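Local atomic coordinates of epimerase domain-containing protein (Bacillus cereus HuA2-4, PDB entry 6ZLK), a protein that interconverts UDP-glucuronic acid and UDP-galacturonic acid by NAD-dependent epimerisation at C4 of the sugar. Residues K201-D214 and T266-T280. Numbering follows the deposited sequence.
Sequences KPLTIFGDGTQTRD and TKNFLKSVPGEPKQT. With UGB ((2S,3R,4S,5R,6R)-6-[[[(2R,3S,4R,5R)-5-(2,4-dioxopyrimidin-1-yl)-3,4-dihydroxy-oxolan-2-yl]methoxy-hydroxy-phosphoryl]oxy-hydroxy-phosphoryl]oxy-3,4,5-trihydroxy-oxane-2-carboxylic acid), chain G.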
loop_
_atom_site.group_PDB
_atom_site.type_symbol
_atom_site.label_atom_id
_atom_site.label_comp_id
_atom_site.label_asym_id
_atom_site.label_seq_id
_atom_site.Cartn_x
_atom_site.Cartn_y
_atom_site.Cartn_z
ATOM N N LYS A 201 10.097 5.051 -38.004
ATOM C CA LYS A 201 9.010 4.123 -37.641
ATOM C C LYS A 201 7.843 4.945 -37.116
ATOM O O LYS A 201 8.024 6.068 -36.671
ATOM C CB LYS A 201 9.466 3.114 -36.601
ATOM C CG LYS A 201 10.481 2.103 -37.122
ATOM C CD LYS A 201 10.955 1.178 -36.029
ATOM C CE LYS A 201 9.810 0.596 -35.228
ATOM N NZ LYS A 201 10.257 -0.534 -34.385
ATOM N N PRO A 202 6.598 4.430 -37.226
ATOM C CA PRO A 202 5.448 5.135 -36.679
ATOM C C PRO A 202 5.692 5.374 -35.187
ATOM O O PRO A 202 6.188 4.494 -34.516
ATOM C CB PRO A 202 4.291 4.158 -36.918
ATOM C CG PRO A 202 4.730 3.434 -38.190
ATOM C CD PRO A 202 6.199 3.190 -37.923
ATOM N N LEU A 203 5.249 6.542 -34.730
ATOM C CA LEU A 203 5.320 6.899 -33.291
ATOM C C LEU A 203 4.130 6.232 -32.594
ATOM O O LEU A 203 2.969 6.461 -33.007
ATOM C CB LEU A 203 5.329 8.402 -33.128
ATOM C CG LEU A 203 6.712 9.041 -33.066
ATOM C CD1 LEU A 203 7.535 8.731 -34.283
ATOM C CD2 LEU A 203 6.620 10.553 -32.843
ATOM N N THR A 204 4.395 5.475 -31.537
ATOM C CA THR A 204 3.338 4.770 -30.786
ATOM C C THR A 204 2.752 5.760 -29.795
ATOM O O THR A 204 3.443 6.071 -28.828
ATOM C CB THR A 204 3.850 3.506 -30.103
ATOM O OG1 THR A 204 4.940 3.819 -29.238
ATOM C CG2 THR A 204 4.262 2.414 -31.080
ATOM N N ILE A 205 1.491 6.148 -29.973
ATOM C CA ILE A 205 0.840 7.110 -29.067
ATOM C C ILE A 205 -0.268 6.348 -28.362
ATOM O O ILE A 205 -1.117 5.811 -29.062
ATOM C CB ILE A 205 0.308 8.304 -29.856
ATOM C CG1 ILE A 205 1.459 9.022 -30.562
ATOM C CG2 ILE A 205 -0.497 9.235 -28.938
ATOM C CD1 ILE A 205 1.019 10.109 -31.547
ATOM N N PHE A 206 -0.294 6.340 -27.033
ATOM C CA PHE A 206 -1.355 5.652 -26.270
ATOM C C PHE A 206 -2.492 6.643 -26.095
ATOM O O PHE A 206 -2.281 7.789 -25.647
ATOM C CB PHE A 206 -0.777 5.021 -24.990
ATOM C CG PHE A 206 0.403 4.123 -25.222
ATOM C CD1 PHE A 206 0.544 3.421 -26.419
ATOM C CD2 PHE A 206 1.395 3.982 -24.274
ATOM C CE1 PHE A 206 1.632 2.589 -26.639
ATOM C CE2 PHE A 206 2.460 3.132 -24.485
ATOM C CZ PHE A 206 2.588 2.438 -25.660
ATOM N N GLY A 207 -3.664 6.275 -26.589
ATOM C CA GLY A 207 -4.805 7.186 -26.603
ATOM C C GLY A 207 -4.572 8.272 -27.617
ATOM O O GLY A 207 -3.903 7.993 -28.633
ATOM N N ASP A 208 -5.066 9.470 -27.385
ATOM C CA ASP A 208 -5.089 10.492 -28.466
ATOM C C ASP A 208 -3.870 11.430 -28.350
ATOM O O ASP A 208 -3.679 12.258 -29.215
ATOM C CB ASP A 208 -6.380 11.291 -28.475
ATOM C CG ASP A 208 -6.653 12.059 -27.204
ATOM O OD1 ASP A 208 -5.727 12.231 -26.393
ATOM O OD2 ASP A 208 -7.829 12.448 -27.013
ATOM N N GLY A 209 -2.961 11.206 -27.400
ATOM C CA GLY A 209 -1.776 12.064 -27.307
ATOM C C GLY A 209 -2.024 13.377 -26.613
ATOM O O GLY A 209 -1.068 14.191 -26.436
ATOM N N THR A 210 -3.268 13.665 -26.206
ATOM C CA THR A 210 -3.560 14.965 -25.553
ATOM C C THR A 210 -3.301 14.892 -24.038
ATOM O O THR A 210 -3.381 15.963 -23.421
ATOM C CB THR A 210 -5.004 15.429 -25.802
ATOM O OG1 THR A 210 -5.881 14.518 -25.149
ATOM C CG2 THR A 210 -5.290 15.526 -27.290
ATOM N N GLN A 211 -2.994 13.715 -23.519
ATOM C CA GLN A 211 -2.595 13.531 -22.104
ATOM C C GLN A 211 -1.380 14.431 -21.841
ATOM O O GLN A 211 -0.573 14.638 -22.741
ATOM C CB GLN A 211 -2.300 12.100 -21.700
ATOM C CG GLN A 211 -1.194 11.448 -22.510
ATOM C CD GLN A 211 -1.646 10.638 -23.696
ATOM O OE1 GLN A 211 -2.516 11.053 -24.479
ATOM N NE2 GLN A 211 -1.072 9.443 -23.811
ATOM N N THR A 212 -1.303 14.990 -20.641
ATOM C CA THR A 212 -0.216 15.940 -20.292
ATOM C C THR A 212 0.507 15.383 -19.082
ATOM O O THR A 212 -0.057 14.638 -18.256
ATOM C CB THR A 212 -0.713 17.365 -20.030
ATOM O OG1 THR A 212 -1.595 17.373 -18.905
ATOM C CG2 THR A 212 -1.437 17.927 -21.222
ATOM N N ARG A 213 1.750 15.772 -18.996
ATOM C CA ARG A 213 2.566 15.456 -17.831
ATOM C C ARG A 213 3.391 16.683 -17.449
ATOM O O ARG A 213 3.746 17.524 -18.305
ATOM C CB ARG A 213 3.583 14.336 -18.105
ATOM C CG ARG A 213 2.988 12.980 -18.438
ATOM C CD ARG A 213 2.294 12.395 -17.223
ATOM N NE ARG A 213 1.722 11.051 -17.457
ATOM C CZ ARG A 213 0.441 10.791 -17.742
ATOM N NH1 ARG A 213 -0.431 11.768 -17.928
ATOM N NH2 ARG A 213 0.013 9.525 -17.787
ATOM N N ASP A 214 3.705 16.711 -16.183
ATOM C CA ASP A 214 4.674 17.672 -15.608
ATOM C C ASP A 214 6.066 17.076 -15.760
ATOM O O ASP A 214 6.672 16.641 -14.785
ATOM C CB ASP A 214 4.356 17.856 -14.135
ATOM C CG ASP A 214 5.045 19.086 -13.612
ATOM O OD1 ASP A 214 6.002 19.557 -14.292
ATOM O OD2 ASP A 214 4.536 19.614 -12.589
ATOM N N THR A 266 5.211 9.786 -38.604
ATOM C CA THR A 266 3.928 9.063 -38.763
ATOM C C THR A 266 3.431 8.716 -37.367
ATOM O O THR A 266 4.224 8.213 -36.602
ATOM C CB THR A 266 4.136 7.792 -39.575
ATOM O OG1 THR A 266 4.595 8.291 -40.832
ATOM C CG2 THR A 266 2.899 6.959 -39.782
ATOM N N LYS A 267 2.149 8.924 -37.097
ATOM C CA LYS A 267 1.568 8.595 -35.776
ATOM C C LYS A 267 0.823 7.281 -35.856
ATOM O O LYS A 267 0.006 7.065 -36.773
ATOM C CB LYS A 267 0.647 9.718 -35.339
ATOM C CG LYS A 267 1.380 11.028 -35.076
ATOM C CD LYS A 267 0.498 12.142 -34.638
ATOM C CE LYS A 267 1.275 13.416 -34.430
ATOM N NZ LYS A 267 1.670 14.038 -35.730
ATOM N N ASN A 268 1.067 6.429 -34.878
ATOM C CA ASN A 268 0.292 5.197 -34.671
ATOM C C ASN A 268 -0.478 5.357 -33.364
ATOM O O ASN A 268 0.136 5.196 -32.318
ATOM C CB ASN A 268 1.212 3.987 -34.675
ATOM C CG ASN A 268 0.491 2.673 -34.492
ATOM O OD1 ASN A 268 -0.738 2.611 -34.604
ATOM N ND2 ASN A 268 1.247 1.631 -34.164
ATOM N N PHE A 269 -1.757 5.715 -33.435
ATOM C CA PHE A 269 -2.588 5.887 -32.234
ATOM C C PHE A 269 -3.097 4.533 -31.765
ATOM O O PHE A 269 -3.867 3.855 -32.490
ATOM C CB PHE A 269 -3.716 6.836 -32.552
ATOM C CG PHE A 269 -3.286 8.251 -32.816
ATOM C CD1 PHE A 269 -2.986 9.100 -31.780
ATOM C CD2 PHE A 269 -3.236 8.749 -34.103
ATOM C CE1 PHE A 269 -2.664 10.421 -31.993
ATOM C CE2 PHE A 269 -2.873 10.066 -34.325
ATOM C CZ PHE A 269 -2.606 10.902 -33.278
ATOM N N LEU A 270 -2.659 4.116 -30.597
ATOM C CA LEU A 270 -3.051 2.817 -30.018
ATOM C C LEU A 270 -4.066 3.052 -28.931
ATOM O O LEU A 270 -4.243 4.187 -28.495
ATOM C CB LEU A 270 -1.817 2.119 -29.474
ATOM C CG LEU A 270 -0.735 1.911 -30.525
ATOM C CD1 LEU A 270 0.544 1.490 -29.856
ATOM C CD2 LEU A 270 -1.196 0.907 -31.570
ATOM N N LYS A 271 -4.723 1.986 -28.544
ATOM C CA LYS A 271 -5.733 2.026 -27.469
ATOM C C LYS A 271 -5.053 2.559 -26.204
ATOM O O LYS A 271 -3.902 2.197 -25.867
ATOM C CB LYS A 271 -6.349 0.630 -27.343
ATOM C CG LYS A 271 -7.460 0.481 -26.315
ATOM C CD LYS A 271 -8.728 1.231 -26.656
ATOM C CE LYS A 271 -9.732 1.192 -25.517
ATOM N NZ LYS A 271 -9.343 2.081 -24.389
ATOM N N SER A 272 -5.731 3.456 -25.507
ATOM C CA SER A 272 -5.201 3.952 -24.221
ATOM C C SER A 272 -5.032 2.728 -23.307
ATOM O O SER A 272 -5.759 1.727 -23.483
ATOM C CB SER A 272 -6.075 5.030 -23.654
ATOM O OG SER A 272 -7.351 4.485 -23.414
ATOM N N VAL A 273 -4.063 2.822 -22.420
ATOM C CA VAL A 273 -3.603 1.750 -21.497
ATOM C C VAL A 273 -4.299 2.023 -20.169
ATOM O O VAL A 273 -4.409 3.185 -19.767
ATOM C CB VAL A 273 -2.068 1.802 -21.363
ATOM C CG1 VAL A 273 -1.518 0.495 -20.859
ATOM C CG2 VAL A 273 -1.389 2.142 -22.675
ATOM N N PRO A 274 -4.838 0.997 -19.476
ATOM C CA PRO A 274 -5.362 1.214 -18.134
ATOM C C PRO A 274 -4.267 1.665 -17.164
ATOM O O PRO A 274 -3.094 1.344 -17.319
ATOM C CB PRO A 274 -5.936 -0.137 -17.675
ATOM C CG PRO A 274 -5.469 -1.148 -18.676
ATOM C CD PRO A 274 -4.997 -0.399 -19.906
ATOM N N GLY A 275 -4.678 2.420 -16.160
ATOM C CA GLY A 275 -3.755 2.779 -15.071
ATOM C C GLY A 275 -3.143 4.147 -15.226
ATOM O O GLY A 275 -2.426 4.537 -14.316
ATOM N N GLU A 276 -3.386 4.842 -16.333
ATOM C CA GLU A 276 -2.631 6.100 -16.577
ATOM C C GLU A 276 -3.584 7.261 -16.440
ATOM O O GLU A 276 -4.650 7.260 -17.059
ATOM C CB GLU A 276 -2.063 6.149 -17.975
ATOM C CG GLU A 276 -1.249 4.960 -18.348
ATOM C CD GLU A 276 -0.327 5.352 -19.483
ATOM O OE1 GLU A 276 -0.801 5.367 -20.653
ATOM O OE2 GLU A 276 0.826 5.639 -19.179
ATOM N N PRO A 277 -3.215 8.314 -15.679
ATOM C CA PRO A 277 -4.016 9.521 -15.622
ATOM C C PRO A 277 -3.920 10.335 -16.922
ATOM O O PRO A 277 -2.919 10.252 -17.650
ATOM C CB PRO A 277 -3.356 10.314 -14.482
ATOM C CG PRO A 277 -1.912 9.892 -14.541
ATOM C CD PRO A 277 -1.959 8.416 -14.883
ATOM N N LYS A 278 -4.935 11.151 -17.182
ATOM C CA LYS A 278 -4.981 12.056 -18.351
ATOM C C LYS A 278 -4.011 13.211 -18.152
ATOM O O LYS A 278 -3.541 13.793 -19.117
ATOM C CB LYS A 278 -6.396 12.603 -18.560
ATOM C CG LYS A 278 -7.364 11.565 -19.115
ATOM C CD LYS A 278 -8.796 12.077 -19.242
ATOM C CE LYS A 278 -8.964 13.164 -20.292
ATOM N NZ LYS A 278 -10.164 14.007 -20.037
ATOM N N GLN A 279 -3.747 13.578 -16.912
ATOM C CA GLN A 279 -2.933 14.767 -16.599
ATOM C C GLN A 279 -2.143 14.513 -15.316
ATOM O O GLN A 279 -2.714 13.964 -14.339
ATOM C CB GLN A 279 -3.880 15.953 -16.369
ATOM C CG GLN A 279 -3.216 17.176 -15.767
ATOM C CD GLN A 279 -4.224 18.289 -15.609
ATOM O OE1 GLN A 279 -4.670 18.609 -14.505
ATOM N NE2 GLN A 279 -4.672 18.818 -16.746
ATOM N N THR A 280 -0.902 14.989 -15.263
ATOM C CA THR A 280 -0.148 15.213 -14.013
ATOM C C THR A 280 0.306 16.672 -14.054
ATOM O O THR A 280 0.693 17.189 -15.098
ATOM C CB THR A 280 0.983 14.216 -13.780
ATOM O OG1 THR A 280 2.086 14.495 -14.643
ATOM C CG2 THR A 280 0.562 12.775 -13.892
HETATM N N1 UGB G . 3.166 7.084 -23.934
HETATM C C2 UGB G . 2.865 7.120 -25.285
HETATM O O2 UGB G . 1.988 7.832 -25.761
HETATM N N3 UGB G . 3.645 6.305 -26.055
HETATM C C4 UGB G . 4.654 5.465 -25.628
HETATM O O4 UGB G . 5.253 4.780 -26.456
HETATM C C5 UGB G . 4.887 5.472 -24.212
HETATM C C6 UGB G . 4.144 6.265 -23.434
HETATM P PA UGB G . 6.096 7.974 -19.624
HETATM P PB UGB G . 4.596 8.119 -17.124
HETATM O "O'P" UGB G . 7.595 4.647 -14.628
HETATM O "O'Q" UGB G . 8.721 5.694 -13.204
HETATM C "C1'" UGB G . 4.615 7.571 -14.577
HETATM O O1A UGB G . 6.978 9.032 -20.184
HETATM O O1B UGB G . 4.246 6.672 -17.242
HETATM C C1D UGB G . 2.406 7.971 -23.050
HETATM C "C2'" UGB G . 4.559 8.590 -13.457
HETATM O "O2'" UGB G . 3.831 9.735 -13.904
HETATM O O2A UGB G . 6.482 6.544 -19.715
HETATM O O2B UGB G . 3.573 9.163 -17.373
HETATM C C2D UGB G . 1.998 7.265 -21.763
HETATM O O2D UGB G . 0.826 6.520 -22.033
HETATM C "C3'" UGB G . 5.976 8.955 -13.070
HETATM O "O3'" UGB G . 5.944 9.894 -11.987
HETATM O O3A UGB G . 5.854 8.339 -18.087
HETATM O O3B UGB G . 5.195 8.303 -15.656
HETATM C C3D UGB G . 1.830 8.461 -20.821
HETATM O O3D UGB G . 0.537 9.029 -20.961
HETATM C "C4'" UGB G . 6.762 7.678 -12.761
HETATM O "O4'" UGB G . 6.130 6.917 -11.726
HETATM C C4D UGB G . 2.903 9.450 -21.304
HETATM O O4D UGB G . 3.240 9.035 -22.651
HETATM C "C5'" UGB G . 6.792 6.819 -14.028
HETATM O "O5'" UGB G . 5.431 6.443 -14.257
HETATM C C5D UGB G . 4.154 9.510 -20.468
HETATM O O5D UGB G . 4.627 8.166 -20.242
HETATM C "C6'" UGB G . 7.759 5.626 -13.938
HETATM O O HOH W 1 7.832 8.406 -37.897
HETATM O O HOH W 2 -4.066 18.199 -19.154
HETATM O O HOH W 3 1.322 7.184 -16.830
#
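Strands 203-206 and 267-270 pair as a two-stranded parallel sheet in the substrate-binding region of this epimerase, one of the short-chain dehydrogenase/reductase family, and the chain beyond each strand closes round the UDP part of the substrate. Five backbone hydrogen bonds zip the strands together, from Leu203 N to Thr266 O (2.7 Å) through to Gly207 N on Leu270 O. On one face of this sheet Ile205 and Phe269 lie side by side, with helix 250-261 touching Ile205. On the other, CG of Phe206 stands anti to the carbonyl carbon (chi1 -53°), which sets the ring between Leu270 CD1 at its edge, 3.6 Å from CE1, and the uracil over one face, UGB N3 lying 3.6 Å above the ring plane and offset toward the rim. The backbone reads the same base: Phe206 N donates to UGB O2 (3.0 Å) almost straight, at 172°. Farther along, Arg213 bends at chi2 (-68°) and grips Pro277 O end-on through NH1 (2.9 Å) and NH2 (3.0 Å). NH1 also donates to Thr212 O, which Thr280 N approaches from the other side of the carbonyl plane. With the guanidinium held in this way, Arg213 NE gives the beta-phosphate oxygen UGB O2B a bond of 2.6 Å in the plane of the group. A water accepts from NH2 and probably donates to Glu276 OE2, a carboxylate oxygen also salt-bridged to Arg88. Both segments thus line the UDP moiety, Phe206 at the base, Gln211 and Glu276 at the ribose, Arg213 between ribose and beta-phosphate, and the guanidinium positioned by Pro277 O probably helps to offset the diphosphate charge.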